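PDB 6EU8: putative heme binding protein from Tannerella forsythia, which probably binds heme as a member of the HmuY-like family, with heme-binding properties that differ from those of Porphyromonas gingivalis HmuY. Local coordinates for residues 20-25 with 116-121; 37-42 with 57-62; 44-49 with 127-132; 107-112 with 133-138. One frame throughout, in Å; residues are numbered along the deposited sequence.

In the fold
Contacts 3 and 4 lie within the curled antiparallel sheet, while contacts 1 and 2 involve the small four-stranded sheet, through strands 24-28 and 35-39, and its neighbours. Contacts 3 and 4 share strand 127-136, which pairs first with strand 44-48 and then with strand 105-111; their centres are about 16 Å apart. Contact 1, its centre about 11 Å from that of contact 3, brings the turn before strand 24-28 onto the end of strand 115-117. Contact 2 is nested along the chain inside the loop closed by contact 1, and the two meet through the pairing of strands 24-28 and 35-39. Contacts 1, 3 and 4 interlock in sequence, so distant parts of the chain are tied into one all-beta body.

Contact 1. Residues 20-25 with 116-121; sequences TKYEMW and VGFNMA
The carbonyl oxygen of Tyr22 has two partners: the CA-H of Val116 points at Tyr22 O, with Val116 CA 3.3 Å from it, and His74 NE2 hydrogen-bonds to the same oxygen. Val116 CG1 lies against it as well, 3.7 Å from Tyr22 O. The second half of the contact is aromatic. Phe118 turns its ring edge toward the face of Tyr22 in an offset edge-to-face pair, centroids 5.8 Å apart and planes at 68°. The two side chains lie side by side and point the same way, Phe118 with CG anti to its backbone N (chi1 174°); its CD2 does the touching, 4.0 Å from Tyr22 CZ, while Phe118 CB sits over a face of the tyrosine ring. At the margin Glu23 CG rests 3.6 Å from Val116 O. Residues 21-24 form a type I beta turn, which presents Tyr22 and Glu23 to the other segment. Val116 and Gly117 both face Thr129 in a classic beta bulge, where the chain turns a corner. The contact thus joins the turn leading into strand 24-28 to the end of strand 115-117, just before helix 120-124, with Trp44 of strand 44-48 packed against both Glu23 and Val116.

Contact 2. Residues 37-42 with 57-62; sequences THRDFS and PAKGSE
Phe41 and Ser42 meet residues 58-62 just past strand 35-39, the touching parts running 110° apart end to end. Residues 57-62 belong to the surface loop between strands 51-56 and 71-74. The closest CA pairs are Ser42 with Ala58 and Phe41 with Ser61, so the loop wraps past the phenyl ring without strand pairing. Ser61 O lies over one face of that ring, 3.4 Å from Phe41 CZ, and Glu62 N lies over the same face. Lys59 O comes to the edge near the ring plane, 3.4 Å from Phe41 CD1, while Arg39 O lies over the opposite face, toward its rim. Gly60, whose positive phi (67°) favours glycine, brings its carbonyl C to 3.7 Å from Phe41 CD1. Lys59 CD lies over one face of the Arg39 guanidinium, offset toward its rim. In the conformer given, Arg39 NH2 and Lys59 NZ are 3.9 Å apart, and Lys59 NZ bonds in plane to a lone pair of Pro57 O at 2.9 Å. Asp40 OD1 closes an Asx turn onto Ser42 N at 3.0 Å and also accepts from Ser42 OG. Three waters lie in the guanidinium plane, and water 1 accepts from Lys59 N at 2.9 Å. Waters thus link the segments; each cation has acceptors of its own, which may partly offset their closeness, while the phenyl ring is clasped chiefly by peptide groups.

Contact 3. Residues 44-49 with 127-132; sequences WHVMKN and KFTVAG
Met47 and Phe128 face each other as an antiparallel hydrogen-bonded pair, and so do His45 and Val130. Met47 N meets Phe128 O at 2.9 Å, and His45 N reaches Val130 O at the same length; Phe128 N and Val130 N return the bonds. CA-H groups fill the gaps, most closely Lys127 CA, 3.2 Å from Met47 O.

On the sheet face carrying Met47, its CB lies over the Phe128 ring in a CH-pi contact, 4.2 Å from the centroid. The phenyl CG stands between the backbone N and the carbonyl carbon (chi1 56°), and Phe128 CE1 meets Met47 CG. Met47 CE reaches Val130 CG2 at 3.8 Å, the two side chains crossing at about a right angle. His45 ND1 is 3.7 Å from Gly132 CA. On the other face Val46 CG1 packs against Lys127 CD at 3.7 Å, Val46 CG2 against Thr129 OG1, and Trp44 CB against Thr129 CG2.

Farther out, Asp40 receives Trp44 NE1 and Arg39 makes a cation-pi contact with that indole, while strand 51-56 pairs with the far edge of 44-48.

Lys48 NZ and Lys127 NZ stand 5.6 Å apart and both donate to water 5, which, with Lys125 O as a further acceptor for Lys48 NZ, probably eases the repulsion between the two ammonium groups. His45, bonded through ND1 to Asp112 OD1 and through NE2 to Glu43 OE1, would probably favour a positive charge.

Contact 4. Residues 107-112 with 133-138; sequences DVEIKD and MAKVNP
Val108 and Val136 form one antiparallel hydrogen-bonded pair and Ile110 and Ala134 the next. Val108 N reaches Val136 O at 2.9 Å and Ile110 N reaches Ala134 O at 2.8 Å, each bond answered by one in return. Between them the CA-H groups of Glu109 and Lys135 approach Ala134 O and Val108 O.

One side-chain hydrogen bond closes the end: Asn137 ND2 donates an N-H to the anti lone pair of Asp107 OD1 at 2.9 Å, nearly straight at 167°. OD1 lies in the amide plane, although carboxylate and amide are turned 76° apart. The same OD1 accepts from Thr80, and Asn137 ND2 also bonds Lys105 O, so both atoms have second partners.

Apolar contacts occupy the face of Val108 and Ile110. Ile110 CD1 meets Val136 CG1 at 4.1 Å, the two side chains crossing at about a right angle, with Ile110 CG1 placed between backbone N and carbonyl carbon (chi1 57°). Val108 touches Val136 with CG2 and Pro138 with CG1. On the other face Met133 curls back to bring CE within 3.6 Å of Glu109 CB, while its SD rests on Lys111 CB. Glu109 and Lys135 run side by side, but Glu109 OE2 and Lys135 NZ, opposite charges, stay 4.7 Å apart, not in contact.

Strand 105-111 thus lies between 84-87 and 127-136 in the curled sheet; beyond its end the backbones of Asp112 and Gly132 are hydrogen-bonded.

Contact 1. Residues 20-25 with 116-121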
# COMPACT_ATOMS: atom_id res chain seq x y z
N THR A 20 -3.46 -7.21 7.59
CA THR A 20 -3.82 -8.62 7.41
C THR A 20 -5.21 -8.86 6.79
O THR A 20 -5.42 -9.89 6.16
CB THR A 20 -3.76 -9.39 8.76
OG1 THR A 20 -4.63 -8.79 9.72
CG2 THR A 20 -2.34 -9.46 9.26
N LYS A 21 -6.15 -7.93 6.96
CA LYS A 21 -7.54 -8.15 6.49
C LYS A 21 -7.72 -7.81 5.01
O LYS A 21 -7.37 -6.69 4.58
CB LYS A 21 -8.52 -7.34 7.33
CG LYS A 21 -8.52 -7.78 8.80
CD LYS A 21 -9.72 -7.34 9.61
CE LYS A 21 -9.79 -8.17 10.89
NZ LYS A 21 -10.83 -7.74 11.87
N TYR A 22 -8.31 -8.72 4.24
CA TYR A 22 -8.64 -8.46 2.82
C TYR A 22 -9.68 -7.31 2.61
O TYR A 22 -9.68 -6.66 1.55
CB TYR A 22 -9.07 -9.77 2.13
CG TYR A 22 -7.94 -10.77 1.92
CD1 TYR A 22 -7.14 -10.75 0.80
CD2 TYR A 22 -7.70 -11.77 2.87
CE1 TYR A 22 -6.10 -11.64 0.61
CE2 TYR A 22 -6.67 -12.67 2.70
CZ TYR A 22 -5.88 -12.62 1.58
OH TYR A 22 -4.83 -13.53 1.40
N GLU A 23 -10.52 -7.06 3.60
CA GLU A 23 -11.57 -6.04 3.51
C GLU A 23 -11.09 -4.60 3.63
O GLU A 23 -11.87 -3.71 3.28
CB GLU A 23 -12.67 -6.25 4.57
CG GLU A 23 -13.36 -7.63 4.51
CD GLU A 23 -12.73 -8.68 5.41
OE1 GLU A 23 -11.51 -8.61 5.77
OE2 GLU A 23 -13.47 -9.64 5.74
N MET A 24 -9.87 -4.37 4.16
CA MET A 24 -9.48 -3.08 4.69
C MET A 24 -8.32 -2.39 3.95
O MET A 24 -7.46 -3.06 3.36
CB MET A 24 -9.05 -3.21 6.16
CG MET A 24 -10.02 -3.85 7.13
SD MET A 24 -11.50 -2.84 7.30
CE MET A 24 -12.62 -3.93 8.18
N TRP A 25 -8.32 -1.06 4.03
CA TRP A 25 -7.15 -0.24 3.76
C TRP A 25 -6.73 0.48 5.05
O TRP A 25 -7.58 0.95 5.78
CB TRP A 25 -7.46 0.82 2.72
CG TRP A 25 -7.64 0.34 1.30
CD1 TRP A 25 -8.80 0.04 0.69
CD2 TRP A 25 -6.62 0.21 0.31
NE1 TRP A 25 -8.59 -0.33 -0.62
CE2 TRP A 25 -7.25 -0.23 -0.87
CE3 TRP A 25 -5.23 0.39 0.31
CZ2 TRP A 25 -6.54 -0.43 -2.05
CZ3 TRP A 25 -4.54 0.14 -0.84
CH2 TRP A 25 -5.19 -0.25 -2.00
N VAL A 116 -10.89 -8.73 -1.94
CA VAL A 116 -11.49 -8.24 -0.70
C VAL A 116 -12.22 -9.31 0.15
O VAL A 116 -12.65 -9.01 1.25
CB VAL A 116 -12.43 -7.02 -0.96
CG1 VAL A 116 -11.66 -5.83 -1.51
CG2 VAL A 116 -13.57 -7.39 -1.91
N GLY A 117 -12.25 -10.54 -0.36
CA GLY A 117 -12.89 -11.68 0.36
C GLY A 117 -12.31 -12.96 -0.21
O GLY A 117 -12.45 -13.24 -1.41
N PHE A 118 -11.66 -13.73 0.67
CA PHE A 118 -10.94 -14.94 0.26
C PHE A 118 -10.91 -15.98 1.40
O PHE A 118 -10.42 -15.68 2.48
CB PHE A 118 -9.52 -14.57 -0.13
CG PHE A 118 -8.64 -15.75 -0.43
CD1 PHE A 118 -8.97 -16.62 -1.47
CD2 PHE A 118 -7.50 -16.01 0.32
CE1 PHE A 118 -8.19 -17.73 -1.75
CE2 PHE A 118 -6.70 -17.10 0.04
CZ PHE A 118 -7.05 -17.97 -1.00
N ASN A 119 -11.41 -17.18 1.12
CA ASN A 119 -11.28 -18.34 2.04
C ASN A 119 -11.31 -19.64 1.27
O ASN A 119 -11.75 -19.65 0.11
CB ASN A 119 -12.34 -18.32 3.12
CG ASN A 119 -13.76 -18.46 2.58
OD1 ASN A 119 -14.25 -19.57 2.32
ND2 ASN A 119 -14.47 -17.34 2.49
N MET A 120 -10.85 -20.74 1.91
CA MET A 120 -10.72 -21.99 1.15
C MET A 120 -12.05 -22.66 0.84
O MET A 120 -12.17 -23.20 -0.26
CB MET A 120 -9.74 -22.97 1.80
CG MET A 120 -8.29 -22.53 1.77
SD MET A 120 -7.49 -22.12 0.19
CE MET A 120 -7.74 -23.66 -0.71
N ALA A 121 -13.03 -22.60 1.72
CA ALA A 121 -14.35 -23.24 1.45
C ALA A 121 -15.00 -22.62 0.21
O ALA A 121 -15.45 -23.34 -0.69
CB ALA A 121 -15.28 -23.15 2.65

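Contact 2. Residues 37-42 with 57-62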
# COMPACT_ATOMS: atom_id res chain seq x y z
N THR A 37 -7.93 3.07 9.69
CA THR A 37 -8.28 1.87 8.95
C THR A 37 -9.78 1.92 8.57
O THR A 37 -10.64 2.14 9.44
CB THR A 37 -7.94 0.60 9.75
OG1 THR A 37 -6.53 0.57 10.05
CG2 THR A 37 -8.31 -0.67 9.01
N HIS A 38 -10.10 1.72 7.29
CA HIS A 38 -11.50 1.71 6.82
C HIS A 38 -11.72 0.60 5.79
O HIS A 38 -10.82 0.29 5.01
CB HIS A 38 -11.89 3.00 6.12
CG HIS A 38 -11.79 4.22 6.98
ND1 HIS A 38 -12.83 4.64 7.78
CD2 HIS A 38 -10.78 5.09 7.19
CE1 HIS A 38 -12.47 5.74 8.42
NE2 HIS A 38 -11.23 6.03 8.09
N ARG A 39 -12.91 0.01 5.80
CA ARG A 39 -13.33 -0.95 4.79
C ARG A 39 -13.29 -0.31 3.39
O ARG A 39 -13.70 0.84 3.22
CB ARG A 39 -14.77 -1.44 5.10
CG ARG A 39 -15.35 -2.47 4.15
CD ARG A 39 -16.79 -2.83 4.56
NE ARG A 39 -17.48 -3.78 3.68
CZ ARG A 39 -18.00 -3.49 2.50
NH1 ARG A 39 -17.89 -2.26 2.02
NH2 ARG A 39 -18.61 -4.43 1.78
N ASP A 40 -12.76 -1.04 2.42
CA ASP A 40 -12.73 -0.60 1.00
C ASP A 40 -14.08 -0.04 0.57
O ASP A 40 -15.12 -0.64 0.89
CB ASP A 40 -12.24 -1.77 0.12
CG ASP A 40 -12.24 -1.44 -1.36
OD1 ASP A 40 -13.33 -1.47 -1.97
OD2 ASP A 40 -11.14 -1.15 -1.92
N PHE A 41 -14.06 1.11 -0.14
CA PHE A 41 -15.27 1.89 -0.51
C PHE A 41 -15.92 1.57 -1.86
O PHE A 41 -16.92 2.20 -2.24
CB PHE A 41 -14.95 3.44 -0.44
CG PHE A 41 -14.39 3.91 0.89
CD1 PHE A 41 -15.13 3.79 2.05
CD2 PHE A 41 -13.13 4.47 0.98
CE1 PHE A 41 -14.62 4.24 3.28
CE2 PHE A 41 -12.60 4.88 2.21
CZ PHE A 41 -13.36 4.75 3.36
N SER A 42 -15.40 0.58 -2.60
CA SER A 42 -15.94 0.26 -3.92
C SER A 42 -17.18 -0.65 -3.83
O SER A 42 -17.48 -1.22 -2.78
CB SER A 42 -14.84 -0.36 -4.78
OG SER A 42 -14.53 -1.67 -4.39
N PRO A 57 -23.27 -3.91 -2.02
CA PRO A 57 -23.33 -2.47 -2.21
C PRO A 57 -22.11 -1.72 -1.68
O PRO A 57 -21.59 -2.05 -0.63
CB PRO A 57 -24.56 -2.05 -1.41
CG PRO A 57 -25.39 -3.24 -1.26
CD PRO A 57 -24.45 -4.40 -1.27
N ALA A 58 -21.71 -0.70 -2.41
CA ALA A 58 -20.68 0.24 -1.97
C ALA A 58 -21.11 0.89 -0.64
O ALA A 58 -22.29 1.29 -0.52
CB ALA A 58 -20.45 1.30 -3.01
N LYS A 59 -20.19 0.98 0.32
CA LYS A 59 -20.47 1.60 1.63
C LYS A 59 -19.43 2.64 1.98
O LYS A 59 -18.22 2.43 1.82
CB LYS A 59 -20.55 0.52 2.71
CG LYS A 59 -21.82 -0.33 2.61
CD LYS A 59 -21.69 -1.67 3.31
CE LYS A 59 -22.79 -2.63 2.88
NZ LYS A 59 -22.38 -3.52 1.75
N GLY A 60 -19.89 3.78 2.51
CA GLY A 60 -18.99 4.90 2.82
C GLY A 60 -18.35 5.58 1.63
O GLY A 60 -18.75 5.40 0.48
N SER A 61 -17.32 6.37 1.92
CA SER A 61 -16.52 7.04 0.91
C SER A 61 -15.24 7.59 1.55
O SER A 61 -15.09 7.62 2.78
CB SER A 61 -17.28 8.19 0.24
OG SER A 61 -17.28 9.33 1.08
N GLU A 62 -14.32 8.03 0.70
CA GLU A 62 -13.06 8.61 1.16
C GLU A 62 -13.25 9.87 2.02
O GLU A 62 -12.36 10.22 2.79
CB GLU A 62 -12.10 8.87 -0.01
CG GLU A 62 -11.53 7.57 -0.61
CD GLU A 62 -10.36 7.79 -1.56
OE1 GLU A 62 -9.93 8.96 -1.73
OE2 GLU A 62 -9.86 6.80 -2.14
O HOH W 1 -17.71 -0.43 -0.20
O HOH W 2 -19.00 -3.31 -0.90
O HOH W 3 -16.77 0.50 3.16
O HOH W 4 -18.57 4.27 -1.89

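Contact 3. Residues 44-49 with 127-132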
# COMPACT_ATOMS: atom_id res chain seq x y z
N TRP A 44 -18.46 -4.16 -4.32
CA TRP A 44 -17.72 -5.45 -4.35
C TRP A 44 -18.45 -6.44 -5.24
O TRP A 44 -19.68 -6.44 -5.31
CB TRP A 44 -17.54 -6.00 -2.96
CG TRP A 44 -16.61 -5.23 -2.04
CD1 TRP A 44 -15.97 -4.03 -2.29
CD2 TRP A 44 -16.30 -5.57 -0.69
NE1 TRP A 44 -15.25 -3.65 -1.18
CE2 TRP A 44 -15.43 -4.57 -0.18
CE3 TRP A 44 -16.65 -6.65 0.13
CZ2 TRP A 44 -14.92 -4.60 1.13
CZ3 TRP A 44 -16.17 -6.68 1.43
CH2 TRP A 44 -15.28 -5.69 1.91
N HIS A 45 -17.67 -7.27 -5.92
CA HIS A 45 -18.18 -8.15 -6.96
C HIS A 45 -17.77 -9.59 -6.63
O HIS A 45 -16.56 -9.89 -6.49
CB HIS A 45 -17.71 -7.71 -8.34
CG HIS A 45 -18.30 -6.39 -8.77
ND1 HIS A 45 -17.69 -5.56 -9.66
CD2 HIS A 45 -19.48 -5.80 -8.44
CE1 HIS A 45 -18.44 -4.48 -9.85
NE2 HIS A 45 -19.52 -4.60 -9.11
N VAL A 46 -18.80 -10.44 -6.47
CA VAL A 46 -18.59 -11.89 -6.19
C VAL A 46 -18.41 -12.59 -7.52
O VAL A 46 -19.26 -12.51 -8.41
CB VAL A 46 -19.76 -12.48 -5.38
CG1 VAL A 46 -19.58 -13.99 -5.14
CG2 VAL A 46 -19.92 -11.78 -4.06
N MET A 47 -17.26 -13.24 -7.69
CA MET A 47 -16.94 -14.00 -8.90
C MET A 47 -17.25 -15.46 -8.58
O MET A 47 -16.81 -15.98 -7.55
CB MET A 47 -15.47 -13.88 -9.26
CG MET A 47 -15.03 -12.49 -9.62
SD MET A 47 -15.87 -11.96 -11.14
CE MET A 47 -15.80 -10.22 -10.79
N LYS A 48 -18.04 -16.11 -9.44
CA LYS A 48 -18.41 -17.52 -9.28
C LYS A 48 -18.24 -18.16 -10.66
O LYS A 48 -18.80 -17.67 -11.65
CB LYS A 48 -19.87 -17.64 -8.79
CG LYS A 48 -20.50 -19.04 -8.92
CD LYS A 48 -20.15 -19.92 -7.74
CE LYS A 48 -20.59 -21.36 -7.99
NZ LYS A 48 -20.27 -22.19 -6.80
N ASN A 49 -17.46 -19.24 -10.72
CA ASN A 49 -17.20 -19.95 -11.97
C ASN A 49 -16.63 -19.06 -13.08
O ASN A 49 -16.96 -19.24 -14.26
CB ASN A 49 -18.46 -20.68 -12.46
CG ASN A 49 -18.95 -21.74 -11.48
OD1 ASN A 49 -18.23 -22.17 -10.57
ND2 ASN A 49 -20.19 -22.17 -11.67
N LYS A 127 -15.30 -19.57 -5.94
CA LYS A 127 -15.93 -18.30 -5.54
C LYS A 127 -14.98 -17.45 -4.71
O LYS A 127 -14.34 -17.92 -3.76
CB LYS A 127 -17.20 -18.56 -4.74
CG LYS A 127 -17.91 -17.30 -4.25
CD LYS A 127 -19.40 -17.52 -4.06
CE LYS A 127 -19.66 -18.46 -2.92
NZ LYS A 127 -21.14 -18.50 -2.70
N PHE A 128 -14.93 -16.15 -5.04
CA PHE A 128 -14.13 -15.19 -4.26
C PHE A 128 -14.65 -13.77 -4.59
O PHE A 128 -15.41 -13.62 -5.54
CB PHE A 128 -12.63 -15.29 -4.54
CG PHE A 128 -12.25 -15.14 -5.99
CD1 PHE A 128 -12.05 -13.88 -6.56
CD2 PHE A 128 -12.09 -16.27 -6.82
CE1 PHE A 128 -11.74 -13.75 -7.91
CE2 PHE A 128 -11.76 -16.13 -8.17
CZ PHE A 128 -11.57 -14.88 -8.71
N THR A 129 -14.27 -12.79 -3.76
CA THR A 129 -14.81 -11.41 -3.91
C THR A 129 -13.70 -10.41 -4.23
O THR A 129 -12.65 -10.41 -3.57
CB THR A 129 -15.54 -10.99 -2.63
OG1 THR A 129 -16.47 -12.03 -2.26
CG2 THR A 129 -16.37 -9.68 -2.83
N VAL A 130 -13.94 -9.55 -5.21
CA VAL A 130 -12.98 -8.50 -5.64
C VAL A 130 -13.60 -7.09 -5.55
O VAL A 130 -14.80 -6.90 -5.63
CB VAL A 130 -12.47 -8.72 -7.06
CG1 VAL A 130 -11.60 -9.99 -7.12
CG2 VAL A 130 -13.60 -8.85 -8.06
N ALA A 131 -12.71 -6.10 -5.39
CA ALA A 131 -13.11 -4.67 -5.44
C ALA A 131 -13.51 -4.31 -6.86
O ALA A 131 -12.78 -4.59 -7.80
CB ALA A 131 -11.96 -3.82 -4.97
N GLY A 132 -14.67 -3.66 -7.04
CA GLY A 132 -15.06 -3.25 -8.41
C GLY A 132 -14.03 -2.36 -9.09
O GLY A 132 -13.72 -2.52 -10.28
O HOH W 5 -21.38 -21.15 -4.33

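Contact 4. Residues 107-112 with 133-138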
# COMPACT_ATOMS: atom_id res chain seq x y z
N ASP A 107 -0.37 6.18 -9.52
CA ASP A 107 -1.20 4.98 -9.25
C ASP A 107 -2.06 4.65 -10.48
O ASP A 107 -2.44 5.56 -11.25
CB ASP A 107 -2.12 5.19 -8.07
CG ASP A 107 -1.41 5.38 -6.74
OD1 ASP A 107 -0.16 5.48 -6.64
OD2 ASP A 107 -2.17 5.49 -5.78
N VAL A 108 -2.37 3.36 -10.64
CA VAL A 108 -3.25 2.87 -11.72
C VAL A 108 -4.53 2.30 -11.13
O VAL A 108 -4.54 1.86 -9.98
CB VAL A 108 -2.57 1.84 -12.63
CG1 VAL A 108 -1.32 2.45 -13.27
CG2 VAL A 108 -2.22 0.54 -11.91
N GLU A 109 -5.60 2.33 -11.90
CA GLU A 109 -6.91 1.76 -11.53
C GLU A 109 -6.99 0.34 -12.04
O GLU A 109 -6.73 0.09 -13.23
CB GLU A 109 -8.06 2.56 -12.16
CG GLU A 109 -8.28 3.93 -11.52
CD GLU A 109 -9.58 4.62 -11.94
OE1 GLU A 109 -10.28 4.15 -12.87
OE2 GLU A 109 -9.91 5.64 -11.31
N ILE A 110 -7.38 -0.60 -11.16
CA ILE A 110 -7.57 -2.00 -11.53
C ILE A 110 -9.02 -2.41 -11.25
O ILE A 110 -9.54 -2.19 -10.14
CB ILE A 110 -6.55 -2.94 -10.86
CG1 ILE A 110 -6.58 -2.83 -9.34
CG2 ILE A 110 -5.15 -2.63 -11.37
CD1 ILE A 110 -5.76 -3.93 -8.67
N LYS A 111 -9.66 -3.01 -12.25
CA LYS A 111 -11.07 -3.39 -12.23
C LYS A 111 -11.27 -4.89 -11.94
O LYS A 111 -10.71 -5.74 -12.63
CB LYS A 111 -11.67 -3.08 -13.60
CG LYS A 111 -13.16 -3.28 -13.71
CD LYS A 111 -13.64 -2.98 -15.13
CE LYS A 111 -15.09 -3.37 -15.34
NZ LYS A 111 -15.52 -3.01 -16.73
N ASP A 112 -12.05 -5.20 -10.90
CA ASP A 112 -12.42 -6.58 -10.56
C ASP A 112 -11.21 -7.48 -10.42
O ASP A 112 -11.18 -8.62 -10.93
CB ASP A 112 -13.41 -7.15 -11.59
CG ASP A 112 -14.79 -6.52 -11.50
OD1 ASP A 112 -15.21 -6.09 -10.43
OD2 ASP A 112 -15.51 -6.52 -12.53
N MET A 133 -13.47 -1.42 -8.33
CA MET A 133 -12.37 -0.61 -8.76
C MET A 133 -11.44 -0.34 -7.57
O MET A 133 -11.95 -0.08 -6.49
CB MET A 133 -12.92 0.74 -9.25
CG MET A 133 -13.74 0.71 -10.53
SD MET A 133 -12.87 0.25 -12.05
CE MET A 133 -11.19 0.77 -11.73
N ALA A 134 -10.14 -0.41 -7.79
CA ALA A 134 -9.15 -0.06 -6.78
C ALA A 134 -7.94 0.63 -7.43
O ALA A 134 -7.67 0.46 -8.62
CB ALA A 134 -8.71 -1.30 -5.97
N LYS A 135 -7.24 1.41 -6.62
CA LYS A 135 -6.02 2.12 -7.04
C LYS A 135 -4.82 1.50 -6.33
O LYS A 135 -4.85 1.32 -5.11
CB LYS A 135 -6.10 3.63 -6.70
CG LYS A 135 -7.18 4.37 -7.47
CD LYS A 135 -7.31 5.83 -7.05
CE LYS A 135 -8.38 6.55 -7.87
NZ LYS A 135 -9.26 7.38 -7.01
N VAL A 136 -3.76 1.20 -7.10
CA VAL A 136 -2.52 0.62 -6.61
C VAL A 136 -1.35 1.27 -7.35
O VAL A 136 -1.48 1.58 -8.54
CB VAL A 136 -2.47 -0.94 -6.78
CG1 VAL A 136 -3.62 -1.59 -6.01
CG2 VAL A 136 -2.53 -1.36 -8.25
N ASN A 137 -0.21 1.42 -6.71
CA ASN A 137 0.96 1.98 -7.38
C ASN A 137 1.82 0.85 -7.96
O ASN A 137 2.23 -0.05 -7.20
CB ASN A 137 1.79 2.82 -6.42
CG ASN A 137 2.84 3.62 -7.17
OD1 ASN A 137 3.93 3.14 -7.43
ND2 ASN A 137 2.46 4.82 -7.58
N PRO A 138 2.09 0.87 -9.29
CA PRO A 138 2.80 -0.25 -9.92
C PRO A 138 4.31 -0.31 -9.61
O PRO A 138 4.91 -1.36 -9.79
CB PRO A 138 2.56 0.01 -11.42
CG PRO A 138 2.41 1.47 -11.51
CD PRO A 138 1.71 1.90 -10.27